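Flavin-dependent thymidylate synthase (Thermus thermophilus, PDB 6J61) probably catalyses, as a homotetramer, the FAD- and NADPH-dependent reductive methylation of dUMP to dTMP, with methylenetetrahydrofolate as methyl donor. Local coordinates at residues A139-Y143 against A156-P161; F75-W80 against Q190-Y196; F61-K67 against Y169-H175. One frame throughout, in Å; residues are numbered along the deposited sequence.

Contact 1: residues A139-Y143 against A156-P161. With PO4 (phosphate ion), chain G.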
# COMPACT_ATOMS: atom_id res chain seq x y z
N ALA A 139 -4.76 33.12 -19.74
CA ALA A 139 -3.84 32.11 -19.25
C ALA A 139 -3.19 31.31 -20.37
O ALA A 139 -1.97 31.15 -20.37
CB ALA A 139 -4.57 31.18 -18.29
N TYR A 140 -3.97 30.81 -21.32
CA TYR A 140 -3.32 30.05 -22.39
C TYR A 140 -2.48 31.00 -23.22
O TYR A 140 -1.52 30.59 -23.87
CB TYR A 140 -4.33 29.34 -23.29
CG TYR A 140 -3.68 28.20 -24.03
CD1 TYR A 140 -3.43 27.00 -23.39
CD2 TYR A 140 -3.26 28.34 -25.35
CE1 TYR A 140 -2.77 25.95 -24.04
CE2 TYR A 140 -2.59 27.31 -26.02
CZ TYR A 140 -2.35 26.11 -25.35
OH TYR A 140 -1.69 25.08 -25.97
N GLY A 141 -2.84 32.28 -23.18
CA GLY A 141 -2.09 33.29 -23.91
C GLY A 141 -0.73 33.41 -23.26
O GLY A 141 0.31 33.33 -23.93
N ALA A 142 -0.74 33.59 -21.94
CA ALA A 142 0.48 33.71 -21.15
C ALA A 142 1.37 32.48 -21.36
O ALA A 142 2.57 32.59 -21.56
CB ALA A 142 0.13 33.87 -19.68
N TYR A 143 0.76 31.31 -21.32
CA TYR A 143 1.49 30.07 -21.52
C TYR A 143 2.23 30.07 -22.86
O TYR A 143 3.41 29.74 -22.92
CB TYR A 143 0.52 28.90 -21.48
CG TYR A 143 1.16 27.57 -21.74
CD1 TYR A 143 2.15 27.07 -20.88
CD2 TYR A 143 0.75 26.77 -22.81
CE1 TYR A 143 2.70 25.80 -21.08
CE2 TYR A 143 1.29 25.50 -23.01
CZ TYR A 143 2.26 25.02 -22.14
OH TYR A 143 2.77 23.76 -22.32
N ALA A 156 6.56 26.93 -17.51
CA ALA A 156 5.53 27.61 -18.28
C ALA A 156 4.10 27.19 -17.95
O ALA A 156 3.23 28.03 -17.73
CB ALA A 156 5.79 27.41 -19.76
N ARG A 157 3.88 25.88 -17.88
CA ARG A 157 2.55 25.36 -17.60
C ARG A 157 1.92 25.71 -16.24
O ARG A 157 0.82 25.26 -15.96
CB ARG A 157 2.54 23.84 -17.79
CG ARG A 157 3.54 23.08 -16.91
CD ARG A 157 3.12 22.99 -15.45
NE ARG A 157 4.14 22.31 -14.66
CZ ARG A 157 4.33 20.99 -14.65
NH1 ARG A 157 3.55 20.20 -15.38
NH2 ARG A 157 5.33 20.47 -13.94
N MET A 158 2.59 26.50 -15.41
CA MET A 158 2.01 26.81 -14.10
C MET A 158 0.90 27.86 -14.15
O MET A 158 0.01 27.86 -13.28
CB MET A 158 3.09 27.28 -13.12
CG MET A 158 3.60 28.70 -13.33
SD MET A 158 4.78 29.17 -12.05
CE MET A 158 6.15 28.19 -12.52
N VAL A 159 0.93 28.73 -15.15
CA VAL A 159 -0.08 29.77 -15.31
C VAL A 159 -1.42 29.22 -15.81
O VAL A 159 -2.40 29.95 -15.88
CB VAL A 159 0.37 30.87 -16.28
CG1 VAL A 159 1.40 31.75 -15.62
CG2 VAL A 159 0.97 30.24 -17.52
N LEU A 160 -1.44 27.93 -16.16
CA LEU A 160 -2.66 27.30 -16.66
C LEU A 160 -3.61 26.88 -15.53
O LEU A 160 -3.18 26.34 -14.50
CB LEU A 160 -2.30 26.09 -17.52
CG LEU A 160 -1.41 26.44 -18.72
CD1 LEU A 160 -0.91 25.17 -19.37
CD2 LEU A 160 -2.19 27.31 -19.72
N PRO A 161 -4.92 27.13 -15.71
CA PRO A 161 -5.96 26.80 -14.72
C PRO A 161 -6.17 25.30 -14.47
O PRO A 161 -5.76 24.46 -15.28
CB PRO A 161 -7.19 27.48 -15.29
CG PRO A 161 -6.98 27.36 -16.74
CD PRO A 161 -5.53 27.74 -16.90
P PO4 G . 4.21 16.79 -13.87
O1 PO4 G . 3.09 17.17 -14.77
O2 PO4 G . 3.66 16.29 -12.58
O3 PO4 G . 5.03 15.72 -14.50
O4 PO4 G . 5.06 17.97 -13.61
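Tyr143 lies against Leu160 and the backbone of Ala156 and Arg157, joining helix 132-148 to the end of helix 153-156 and the loop that leads to strand 165-173. It is a good example of how one aromatic side chain can use its CB, face, edge and hydroxyl differently. Its CB is 3.6 Å from Leu160 CD2. Tyr143 CG stands anti to the backbone N (chi1 177°), which carries the ring from the helix over to the loop, and CG itself meets both methyls of Leu160. One of these, Leu160 CD1, makes a CH-pi contact over the ring face, 3.9 Å from the centroid of Tyr143 and only 8° off the ring normal. Along the edge, near the ring plane, Tyr143 CD1 lies 3.5 Å from the carbonyl O of Ala156, and Tyr143 CE1 lies 3.4 Å from Arg157 N. The hydroxyl, at the tip, is hydrogen-bonded to the backbone N of Leu98.

Away from this ring, Leu160 CD2 also reaches Tyr140 CD1, 3.9 Å away, while the hydroxyl of Tyr140 bonds to the carbonyl O of Leu98. Ala139 CB is 3.8 Å from Pro161 CD, and Val159 CG2 faces Ala142 CB.

Arg157 touches Tyr143 with its CB, but its chain then leads away. Its guanidinium takes a phosphate ion at its edge, and NH1 donates to O1 of that ion at 3.1 Å (151°). Ser92 and Gly93, with Arg82 and Gln79 of the second subunit, complete the phosphate site, consistent with the predicted dUMP-binding role of Arg157. No hydrogen bond links the two segments: apolar packing holds the loop, while the polar ends serve Leu98 and the anion.

Contact 2: residues F75-W80 against Q190-Y196. With PO4 (phosphate ion), chain L.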
# COMPACT_ATOMS: atom_id res chain seq x y z
N PHE A 75 -8.41 19.25 -11.90
CA PHE A 75 -9.06 19.22 -10.59
C PHE A 75 -9.82 17.90 -10.34
O PHE A 75 -10.05 17.52 -9.20
CB PHE A 75 -9.98 20.44 -10.38
CG PHE A 75 -11.29 20.37 -11.10
CD1 PHE A 75 -11.36 20.56 -12.48
CD2 PHE A 75 -12.46 20.12 -10.40
CE1 PHE A 75 -12.57 20.50 -13.15
CE2 PHE A 75 -13.69 20.06 -11.06
CZ PHE A 75 -13.74 20.25 -12.44
N VAL A 76 -10.20 17.21 -11.40
CA VAL A 76 -10.86 15.94 -11.21
C VAL A 76 -9.76 14.89 -10.99
O VAL A 76 -9.90 13.98 -10.17
CB VAL A 76 -11.71 15.56 -12.44
CG1 VAL A 76 -12.14 14.10 -12.37
CG2 VAL A 76 -12.94 16.44 -12.47
N ALA A 77 -8.65 15.06 -11.71
CA ALA A 77 -7.52 14.14 -11.60
C ALA A 77 -6.96 14.08 -10.19
O ALA A 77 -6.58 13.01 -9.72
CB ALA A 77 -6.43 14.54 -12.57
N ARG A 78 -6.91 15.22 -9.51
CA ARG A 78 -6.39 15.29 -8.16
C ARG A 78 -7.21 14.53 -7.12
O ARG A 78 -6.65 13.98 -6.16
CB ARG A 78 -6.21 16.76 -7.74
CG ARG A 78 -4.97 17.39 -8.35
CD ARG A 78 -4.90 18.88 -8.15
NE ARG A 78 -4.68 19.27 -6.76
CZ ARG A 78 -5.55 19.97 -6.03
NH1 ARG A 78 -6.70 20.36 -6.55
NH2 ARG A 78 -5.25 20.30 -4.78
N GLN A 79 -8.53 14.50 -7.29
CA GLN A 79 -9.40 13.78 -6.36
C GLN A 79 -9.25 12.31 -6.69
O GLN A 79 -9.27 11.45 -5.81
CB GLN A 79 -10.85 14.19 -6.56
CG GLN A 79 -11.02 15.69 -6.68
CD GLN A 79 -12.46 16.10 -6.64
OE1 GLN A 79 -13.30 15.52 -7.33
NE2 GLN A 79 -12.77 17.12 -5.84
N TRP A 80 -9.12 12.04 -7.97
CA TRP A 80 -8.97 10.68 -8.41
C TRP A 80 -7.67 10.10 -7.86
O TRP A 80 -7.63 8.93 -7.44
CB TRP A 80 -8.94 10.65 -9.94
CG TRP A 80 -9.28 9.32 -10.54
CD1 TRP A 80 -8.82 8.09 -10.15
CD2 TRP A 80 -10.14 9.10 -11.66
NE1 TRP A 80 -9.33 7.11 -10.98
CE2 TRP A 80 -10.14 7.71 -11.91
CE3 TRP A 80 -10.89 9.94 -12.48
CZ2 TRP A 80 -10.88 7.14 -12.95
CZ3 TRP A 80 -11.62 9.37 -13.52
CH2 TRP A 80 -11.61 7.99 -13.75
N GLN A 190 -17.74 15.27 -5.81
CA GLN A 190 -18.05 16.35 -6.74
C GLN A 190 -18.65 15.78 -8.02
O GLN A 190 -18.20 14.75 -8.53
CB GLN A 190 -16.80 17.18 -7.06
CG GLN A 190 -17.12 18.55 -7.64
CD GLN A 190 -15.92 19.49 -7.71
OE1 GLN A 190 -15.11 19.59 -6.78
NE2 GLN A 190 -15.80 20.20 -8.83
N TRP A 191 -19.67 16.46 -8.54
CA TRP A 191 -20.36 16.03 -9.76
C TRP A 191 -19.44 15.56 -10.90
O TRP A 191 -19.68 14.51 -11.48
CB TRP A 191 -21.26 17.17 -10.28
CG TRP A 191 -22.13 16.76 -11.44
CD1 TRP A 191 -23.36 16.16 -11.37
CD2 TRP A 191 -21.82 16.86 -12.84
NE1 TRP A 191 -23.83 15.87 -12.64
CE2 TRP A 191 -22.91 16.29 -13.56
CE3 TRP A 191 -20.74 17.37 -13.56
CZ2 TRP A 191 -22.94 16.23 -14.95
CZ3 TRP A 191 -20.77 17.30 -14.96
CH2 TRP A 191 -21.87 16.74 -15.64
N GLU A 192 -18.42 16.34 -11.22
CA GLU A 192 -17.53 15.97 -12.31
C GLU A 192 -17.00 14.55 -12.17
O GLU A 192 -17.15 13.72 -13.08
CB GLU A 192 -16.33 16.93 -12.43
CG GLU A 192 -16.64 18.31 -13.02
CD GLU A 192 -17.71 19.05 -12.26
OE1 GLU A 192 -17.77 18.93 -11.01
OE2 GLU A 192 -18.49 19.77 -12.90
N ILE A 193 -16.38 14.26 -11.03
CA ILE A 193 -15.82 12.94 -10.85
C ILE A 193 -16.91 11.88 -10.72
O ILE A 193 -16.69 10.71 -11.08
CB ILE A 193 -14.83 12.92 -9.65
CG1 ILE A 193 -14.02 11.62 -9.70
CG2 ILE A 193 -15.58 13.06 -8.34
CD1 ILE A 193 -12.75 11.65 -8.90
N ARG A 194 -18.09 12.26 -10.24
CA ARG A 194 -19.17 11.27 -10.15
C ARG A 194 -19.44 10.71 -11.54
O ARG A 194 -19.57 9.50 -11.72
CB ARG A 194 -20.46 11.88 -9.60
CG ARG A 194 -20.37 12.38 -8.18
CD ARG A 194 -21.60 11.95 -7.39
NE ARG A 194 -22.84 12.45 -7.96
CZ ARG A 194 -23.20 13.73 -7.92
NH1 ARG A 194 -22.41 14.62 -7.35
NH2 ARG A 194 -24.35 14.11 -8.46
N GLN A 195 -19.51 11.60 -12.53
CA GLN A 195 -19.77 11.22 -13.91
C GLN A 195 -18.72 10.25 -14.40
O GLN A 195 -19.03 9.30 -15.11
CB GLN A 195 -19.84 12.45 -14.82
CG GLN A 195 -20.82 13.54 -14.36
CD GLN A 195 -22.08 12.96 -13.71
OE1 GLN A 195 -22.80 12.17 -14.32
NE2 GLN A 195 -22.33 13.35 -12.46
N TYR A 196 -17.46 10.47 -14.02
CA TYR A 196 -16.40 9.56 -14.44
C TYR A 196 -16.60 8.21 -13.77
O TYR A 196 -16.36 7.17 -14.37
CB TYR A 196 -15.02 10.13 -14.07
CG TYR A 196 -14.48 11.09 -15.11
CD1 TYR A 196 -13.82 10.61 -16.25
CD2 TYR A 196 -14.67 12.47 -14.98
CE1 TYR A 196 -13.35 11.49 -17.23
CE2 TYR A 196 -14.21 13.35 -15.95
CZ TYR A 196 -13.56 12.85 -17.07
OH TYR A 196 -13.14 13.72 -18.05
P PO4 L . -10.32 18.96 -3.60
O1 PO4 L . -10.73 18.87 -5.02
O2 PO4 L . -9.86 20.34 -3.31
O3 PO4 L . -9.21 18.01 -3.34
O4 PO4 L . -11.47 18.62 -2.72
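Val76 and Ile193 form the apolar centre of this crossing between helix 74-80 and helix 191-207. Val76 divides its work between two branches: CG1, anti to the backbone N (chi1 167°), meets Ile193 CB at 4.0 Å and also the ring of Tyr196, whereas CG2 comes within 3.4 Å of Glu192 CB. Ile193 CD1 lies against the carbonyl O of Val76 and the backbone N of Trp80.

Aromatic contacts lie at both ends. Trp80 CZ3 presses on Tyr196 CB at 3.5 Å; the Tyr196 ring and the six-membered ring of Trp80 meet obliquely, their planes 66° apart. Phe75 offers its rim to Gln190, whose NE2 lies 3.1 Å from Phe75 CE2, near the ring plane, and Phe75 CZ touches Glu192 CG.

No hydrogen bond crosses the interface; several polar groups find partners around it. Gln190, at the N-cap position of its helix, donates from NE2 to Glu192 OE1 at 3.2 Å, meeting that oxygen from above the carboxylate plane; OE2 of Glu192 forms a salt bridge with Arg109. Gln190 OE1 accepts from Arg157 of the second subunit. Gln79 NE2 gives a 2.8 Å hydrogen bond to O1 of a phosphate ion.

The axes of segments 75-80 and 191-196 cross at -69°, and the packing places Gln79 and Trp80, both predicted dUMP-binding residues, at a site of the ThyX synthase shared between subunits.

Contact 3: residues F61-K67 against Y169-H175. With FAD (flavin-adenine dinucleotide), chain E.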
# COMPACT_ATOMS: atom_id res chain seq x y z
N PHE A 61 -11.46 -10.92 -4.92
CA PHE A 61 -11.80 -9.80 -5.79
C PHE A 61 -10.57 -9.02 -6.26
O PHE A 61 -10.64 -8.25 -7.22
CB PHE A 61 -12.79 -8.87 -5.09
CG PHE A 61 -14.12 -9.51 -4.82
CD1 PHE A 61 -14.32 -10.31 -3.70
CD2 PHE A 61 -15.18 -9.34 -5.71
CE1 PHE A 61 -15.55 -10.94 -3.47
CE2 PHE A 61 -16.41 -9.96 -5.49
CZ PHE A 61 -16.59 -10.76 -4.38
N GLU A 62 -9.45 -9.20 -5.59
CA GLU A 62 -8.24 -8.50 -6.00
C GLU A 62 -7.56 -9.24 -7.15
O GLU A 62 -6.59 -8.72 -7.72
CB GLU A 62 -7.27 -8.38 -4.84
CG GLU A 62 -7.39 -7.10 -4.05
CD GLU A 62 -6.47 -7.10 -2.85
OE1 GLU A 62 -6.82 -7.72 -1.84
OE2 GLU A 62 -5.38 -6.51 -2.92
N MET A 63 -8.06 -10.43 -7.48
CA MET A 63 -7.47 -11.21 -8.56
C MET A 63 -7.96 -10.77 -9.93
O MET A 63 -7.57 -11.34 -10.94
CB MET A 63 -7.75 -12.71 -8.38
CG MET A 63 -7.05 -13.34 -7.18
SD MET A 63 -5.33 -12.83 -7.04
CE MET A 63 -4.83 -13.55 -5.48
N VAL A 64 -8.82 -9.75 -9.94
CA VAL A 64 -9.35 -9.19 -11.18
C VAL A 64 -8.80 -7.77 -11.30
O VAL A 64 -8.85 -7.01 -10.33
CB VAL A 64 -10.89 -9.16 -11.14
CG1 VAL A 64 -11.44 -8.31 -12.29
CG2 VAL A 64 -11.43 -10.59 -11.22
N VAL A 65 -8.28 -7.40 -12.46
CA VAL A 65 -7.72 -6.05 -12.63
C VAL A 65 -8.18 -5.33 -13.89
O VAL A 65 -8.35 -5.93 -14.94
CB VAL A 65 -6.16 -6.10 -12.62
CG1 VAL A 65 -5.57 -4.69 -12.76
CG2 VAL A 65 -5.66 -6.73 -11.34
N PHE A 66 -8.40 -4.03 -13.76
CA PHE A 66 -8.82 -3.18 -14.88
C PHE A 66 -7.79 -2.08 -15.10
O PHE A 66 -7.20 -1.55 -14.15
CB PHE A 66 -10.20 -2.55 -14.62
CG PHE A 66 -11.35 -3.52 -14.71
CD1 PHE A 66 -11.53 -4.50 -13.73
CD2 PHE A 66 -12.23 -3.47 -15.78
CE1 PHE A 66 -12.59 -5.42 -13.83
CE2 PHE A 66 -13.28 -4.39 -15.88
CZ PHE A 66 -13.46 -5.36 -14.91
N LYS A 67 -7.57 -1.73 -16.36
CA LYS A 67 -6.62 -0.69 -16.73
C LYS A 67 -7.33 0.27 -17.69
O LYS A 67 -7.78 -0.14 -18.75
CB LYS A 67 -5.39 -1.32 -17.38
CG LYS A 67 -4.30 -0.33 -17.76
CD LYS A 67 -2.92 -0.98 -17.88
CE LYS A 67 -2.85 -2.04 -18.98
NZ LYS A 67 -1.46 -2.55 -19.18
N TYR A 169 -3.19 6.68 -17.44
CA TYR A 169 -3.55 5.27 -17.41
C TYR A 169 -3.83 4.96 -15.95
O TYR A 169 -3.03 5.29 -15.08
CB TYR A 169 -2.39 4.41 -17.92
CG TYR A 169 -2.48 4.06 -19.38
CD1 TYR A 169 -2.88 5.02 -20.32
CD2 TYR A 169 -2.17 2.77 -19.83
CE1 TYR A 169 -2.97 4.70 -21.67
CE2 TYR A 169 -2.26 2.44 -21.19
CZ TYR A 169 -2.66 3.41 -22.10
OH TYR A 169 -2.75 3.11 -23.45
N TRP A 170 -4.98 4.35 -15.68
CA TRP A 170 -5.36 4.01 -14.32
C TRP A 170 -5.50 2.49 -14.25
O TRP A 170 -6.33 1.89 -14.94
CB TRP A 170 -6.67 4.73 -13.98
CG TRP A 170 -7.19 4.53 -12.57
CD1 TRP A 170 -8.18 3.66 -12.17
CD2 TRP A 170 -6.73 5.19 -11.39
NE1 TRP A 170 -8.37 3.75 -10.81
CE2 TRP A 170 -7.49 4.68 -10.31
CE3 TRP A 170 -5.76 6.16 -11.14
CZ2 TRP A 170 -7.30 5.11 -8.99
CZ3 TRP A 170 -5.57 6.59 -9.82
CH2 TRP A 170 -6.33 6.07 -8.77
N LYS A 171 -4.66 1.87 -13.42
CA LYS A 171 -4.66 0.42 -13.23
C LYS A 171 -5.09 0.09 -11.80
O LYS A 171 -4.42 0.50 -10.84
CB LYS A 171 -3.27 -0.16 -13.48
CG LYS A 171 -3.25 -1.67 -13.60
CD LYS A 171 -2.99 -2.38 -12.27
CE LYS A 171 -1.53 -2.37 -11.91
NZ LYS A 171 -1.27 -2.86 -10.53
N GLN A 172 -6.18 -0.65 -11.65
CA GLN A 172 -6.67 -0.97 -10.32
C GLN A 172 -7.44 -2.28 -10.24
O GLN A 172 -8.17 -2.63 -11.16
CB GLN A 172 -7.54 0.19 -9.82
CG GLN A 172 -7.92 0.13 -8.36
CD GLN A 172 -8.44 1.46 -7.88
OE1 GLN A 172 -9.24 2.10 -8.58
NE2 GLN A 172 -8.01 1.89 -6.70
N ASP A 173 -7.28 -2.99 -9.14
CA ASP A 173 -7.97 -4.26 -8.92
C ASP A 173 -9.44 -4.04 -8.58
O ASP A 173 -9.81 -3.00 -8.05
CB ASP A 173 -7.26 -5.05 -7.81
CG ASP A 173 -7.32 -4.36 -6.45
OD1 ASP A 173 -8.39 -4.40 -5.81
OD2 ASP A 173 -6.29 -3.78 -6.03
N LEU A 174 -10.26 -5.03 -8.89
CA LEU A 174 -11.71 -4.95 -8.67
C LEU A 174 -12.13 -4.53 -7.25
O LEU A 174 -13.05 -3.72 -7.07
CB LEU A 174 -12.37 -6.27 -9.06
CG LEU A 174 -13.90 -6.29 -9.00
CD1 LEU A 174 -14.49 -5.07 -9.71
CD2 LEU A 174 -14.41 -7.58 -9.64
N HIS A 175 -11.46 -5.10 -6.25
CA HIS A 175 -11.75 -4.78 -4.86
C HIS A 175 -11.61 -3.28 -4.58
O HIS A 175 -12.50 -2.65 -4.02
CB HIS A 175 -10.81 -5.58 -3.96
CG HIS A 175 -10.79 -5.11 -2.54
ND1 HIS A 175 -11.94 -4.78 -1.85
CD2 HIS A 175 -9.77 -4.96 -1.67
CE1 HIS A 175 -11.62 -4.45 -0.61
NE2 HIS A 175 -10.31 -4.54 -0.48
PA FAD E . -5.24 -4.72 4.67
O1A FAD E . -4.32 -5.80 4.25
O2A FAD E . -4.59 -3.92 5.92
O5B FAD E . -5.44 -3.72 3.44
C5B FAD E . -6.47 -2.79 3.76
C4B FAD E . -6.94 -2.14 2.46
O4B FAD E . -5.83 -1.45 1.82
C3B FAD E . -7.43 -3.19 1.47
O3B FAD E . -8.82 -3.46 1.61
C2B FAD E . -7.07 -2.59 0.12
O2B FAD E . -8.11 -1.72 -0.31
C1B FAD E . -5.74 -1.84 0.42
N9A FAD E . -4.52 -2.67 0.18
C8A FAD E . -3.58 -3.03 1.11
N7A FAD E . -2.64 -3.75 0.57
C5A FAD E . -2.90 -3.91 -0.74
C6A FAD E . -2.26 -4.57 -1.82
N6A FAD E . -1.07 -5.26 -1.61
N1A FAD E . -2.82 -4.52 -3.06
C2A FAD E . -3.97 -3.85 -3.29
N3A FAD E . -4.61 -3.22 -2.30
C4A FAD E . -4.12 -3.22 -1.02
N1 FAD E . -7.59 -14.86 3.33
C2 FAD E . -7.07 -15.93 2.72
O2 FAD E . -5.92 -15.86 2.30
N3 FAD E . -7.75 -17.10 2.55
C4 FAD E . -9.05 -17.26 2.99
O4 FAD E . -9.64 -18.31 2.82
C4X FAD E . -9.69 -16.09 3.67
N5 FAD E . -10.94 -16.12 4.13
C5X FAD E . -11.50 -15.04 4.75
C6 FAD E . -12.85 -15.12 5.23
C7 FAD E . -13.44 -14.03 5.86
C7M FAD E . -14.87 -14.16 6.35
C8 FAD E . -12.71 -12.81 6.05
C8M FAD E . -13.34 -11.62 6.74
C9 FAD E . -11.38 -12.71 5.59
C9A FAD E . -10.75 -13.81 4.93
N10 FAD E . -9.40 -13.75 4.45
C10 FAD E . -8.85 -14.86 3.82
C1' FAD E . -8.56 -12.54 4.61
C2' FAD E . -8.83 -11.47 3.53
O2' FAD E . -8.82 -12.06 2.23
C3' FAD E . -7.75 -10.36 3.64
O3' FAD E . -6.45 -10.87 3.30
C4' FAD E . -7.70 -9.76 5.07
O4' FAD E . -9.02 -9.69 5.64
C5' FAD E . -7.12 -8.36 5.01
O5' FAD E . -8.15 -7.46 4.61
P FAD E . -7.49 -6.15 3.98
O1P FAD E . -6.60 -6.54 2.85
O2P FAD E . -8.68 -5.22 3.44
O3P FAD E . -6.68 -5.35 5.16
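Glu62 and Asp173 run side by side and point the same way, with Glu62 CG 3.4 Å from Asp173 OD1 and their carboxylate planes turned 47° apart. Glu62 OE2 and Asp173 OD2 approach to 4.2 Å, a pairing of like charges that would probably be costly without help; Arg84 of the fourth subunit and Ser87 of the third bind Glu62 OE2, and Asn176 bonds to Asp173 OD2. His175 also lies alongside Glu62, its ring tilted 50° from the carboxylate. With chi1 at 167° CG points opposite the backbone N, and the imidazole NE2 shares a 2.8 Å hydrogen bond with ribose O3B of FAD, which lies in the ring plane; both acids border the adenine.

Val64 and Leu174 lie parallel in the same sense, their CB atoms 3.9 Å apart. Val65 instead crosses Lys171, with CG1 3.5 Å from Lys171 CD. Two backbone bonds fix the hydrogen-bonded pair Phe66 and Gln172: Gln172 N to Phe66 O at 2.8 Å and Phe66 N to Gln172 O at 3.0 Å. Leu174 N continues the pattern to Val64 O.

Strands 65-73 and 165-173 are thus antiparallel neighbours within the sheet, strand 13-21 flanking the first and 87-90 the second. Asp173 caps helix 174-184, which follows its strand directly, while helices 24-32 and 42-54 pack on Phe61.

How the contacts relate
Contacts 2 and 3 interlock along the chain: 61-67 and 75-80 come first, then 169-175 and 190-196, so the two loops they close cross. Strand 65-73 runs into helix 74-80, and helix 174-184 is followed by helix 191-207. Their centres are about 19 Å apart, and they touch where Trp80 packs edge-to-face on Trp170. In sequence, contact 1 lies between the first and second segments of both other contacts, and its centre is about 22 Å from that of contact 2 and about 35 Å from that of contact 3, with no touch to either. Yet contacts 1 and 2 both face the second subunit, consistent with nucleotide and flavin sites assembled from several chains of the tetramer.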